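Local coordinates for putative hydrogenase expression/formation protein hupG (Rhodopseudomonas palustris, PDB 2QSI), which probably assists hydrogenase expression or maturation as a member of the HupG/HyaE family, at the interface of chains A and B. Coordinates in Å, arbitrary orientation; residue numbers count along the deposited sequence, not the author numbering. Chains: chain A/B, Putative hydrogenase expression/formation protein hupG.

The interface of chains A and B. Residues chain A 104-106; chain B 87, 91-94.
An antiparallel pairing of strands from two subunits forms this contact: strand 100-106 of chain A runs along strand 92-97 of chain B, with A:Ile105 set opposite B:Leu93. The cis peptide bond that leads into B:Pro91, just before the second strand, is typical of the thioredoxin-like fold, to which HyaE-family proteins belong. Two backbone hydrogen bonds join A:Ile105 and B:Leu93. The amide N of A:Ile105 donates to O of B:Leu93 over 2.8 Å, nearly straight at the hydrogen (165°). In return, N of B:Leu93 reaches O of A:Ile105 over a longer 3.2 Å, and is almost as straight.

One side of the paired strands carries the side-chain contacts. CG1 of A:Val104, anti to the backbone N (chi1 178°), meets CB of B:Ser92 at 3.8 Å, while its other methyl, CG2, touches CG2 of B:Val87 at 4.0 Å. This last is a methyl-to-methyl contact between a strand residue of one chain and a loop residue of the other, and the two valine side chains approach at an oblique angle. B:Ser92 contributes mainly its methylene: CB also lies 3.8 Å from CA of A:Ala106, and the hydroxyl OG is placed between the backbone N and the carbonyl carbon (chi1 58°), which turns it towards CG1 of A:Val104. Through the two backbone bonds, A:Ile105 and B:Leu93 join the chains chiefly by their main chains, and their side chains add little direct packing across this patch.

The edge-on pairing carries a chain A strand into a sheet of chain B, and the two-fold symmetry repeats it with the chains exchanged. Such reciprocal strand exchange suggests a swapped dimer in the crystal, in which each subunit helps complete the other's sheet.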
ATOM      1  N   VAL A 104      -1.814  -3.853 -15.152  1.00 10.90           N
ATOM      2  CA  VAL A 104      -0.682  -3.320 -15.942  1.00 11.14           C
ATOM      3  C   VAL A 104      -1.203  -3.202 -17.369  1.00 11.74           C
ATOM      4  O   VAL A 104      -1.730  -4.178 -17.930  1.00 11.11           O
ATOM      5  CB  VAL A 104       0.544  -4.265 -15.938  1.00 10.93           C
ATOM      6  CG1 VAL A 104       1.716  -3.697 -16.818  1.00  9.64           C
ATOM      7  CG2 VAL A 104       0.966  -4.594 -14.476  1.00  8.85           C
ATOM      8  N   ILE A 105      -1.058  -2.017 -17.954  1.00 11.48           N
ATOM      9  CA  ILE A 105      -1.457  -1.793 -19.338  1.00 11.93           C
ATOM     10  C   ILE A 105      -0.243  -1.718 -20.257  1.00 13.01           C
ATOM     11  O   ILE A 105       0.394  -0.672 -20.378  1.00 11.49           O
ATOM     12  CB  ILE A 105      -2.281  -0.499 -19.486  1.00 11.91           C
ATOM     13  CG1 ILE A 105      -3.446  -0.493 -18.494  1.00 13.06           C
ATOM     14  CG2 ILE A 105      -2.786  -0.349 -20.912  1.00 12.05           C
ATOM     15  CD1 ILE A 105      -4.246   0.792 -18.501  1.00 10.92           C
ATOM     16  N   ALA A 106       0.073  -2.836 -20.904  1.00 12.83           N
ATOM     17  CA  ALA A 106       1.383  -3.022 -21.517  1.00 14.17           C
ATOM     18  C   ALA A 106       1.332  -2.753 -23.018  1.00 15.37           C
ATOM     19  O   ALA A 106       0.311  -2.982 -23.665  1.00 14.03           O
ATOM     20  CB  ALA A 106       1.901  -4.426 -21.245  1.00 14.18           C
TER
ATOM     21  N   VAL B  87       5.423  -6.296 -13.166  1.00  9.73           N
ATOM     22  CA  VAL B  87       5.441  -5.802 -14.550  1.00 10.69           C
ATOM     23  C   VAL B  87       6.467  -6.589 -15.375  1.00  9.70           C
ATOM     24  O   VAL B  87       7.643  -6.676 -15.018  1.00  9.58           O
ATOM     25  CB  VAL B  87       5.798  -4.306 -14.606  1.00 11.06           C
ATOM     26  CG1 VAL B  87       5.882  -3.800 -16.056  1.00 11.69           C
ATOM     27  CG2 VAL B  87       4.798  -3.477 -13.808  1.00 10.59           C
ATOM     28  N   PRO B  91       6.969  -0.742 -23.181  1.00 10.28           N
ATOM     29  CA  PRO B  91       6.556   0.283 -22.229  1.00  9.84           C
ATOM     30  C   PRO B  91       5.245  -0.134 -21.570  1.00 10.24           C
ATOM     31  O   PRO B  91       4.487  -0.951 -22.133  1.00 10.04           O
ATOM     32  CB  PRO B  91       6.324   1.507 -23.127  1.00 10.41           C
ATOM     33  CG  PRO B  91       5.892   0.906 -24.399  1.00 10.02           C
ATOM     34  CD  PRO B  91       6.703  -0.314 -24.564  1.00 10.54           C
ATOM     35  N   SER B  92       4.970   0.363 -20.359  1.00  9.95           N
ATOM     36  CA  SER B  92       3.722  -0.033 -19.688  1.00  9.18           C
ATOM     37  C   SER B  92       3.340   0.955 -18.613  1.00  7.97           C
ATOM     38  O   SER B  92       4.165   1.743 -18.155  1.00  6.09           O
ATOM     39  CB  SER B  92       3.828  -1.436 -19.060  1.00 10.82           C
ATOM     40  OG  SER B  92       4.863  -1.504 -18.139  1.00 11.57           O
ATOM     41  N   LEU B  93       2.083   0.902 -18.223  1.00  8.65           N
ATOM     42  CA  LEU B  93       1.618   1.618 -17.030  1.00  8.32           C
ATOM     43  C   LEU B  93       1.204   0.608 -15.987  1.00  9.10           C
ATOM     44  O   LEU B  93       0.307  -0.218 -16.230  1.00  9.35           O
ATOM     45  CB  LEU B  93       0.400   2.473 -17.322  1.00  9.41           C
ATOM     46  CG  LEU B  93       0.548   3.493 -18.433  1.00  9.28           C
ATOM     47  CD1 LEU B  93      -0.770   4.256 -18.676  1.00 11.48           C
ATOM     48  CD2 LEU B  93       1.687   4.470 -18.086  1.00  9.35           C
ATOM     49  N   ALA B  94       1.866   0.653 -14.843  1.00  9.23           N
ATOM     50  CA  ALA B  94       1.421  -0.110 -13.671  1.00  9.24           C
ATOM     51  C   ALA B  94       0.534   0.770 -12.792  1.00  8.24           C
ATOM     52  O   ALA B  94       0.964   1.828 -12.323  1.00  8.74           O
ATOM     53  CB  ALA B  94       2.592  -0.632 -12.886  1.00  9.36           C
TER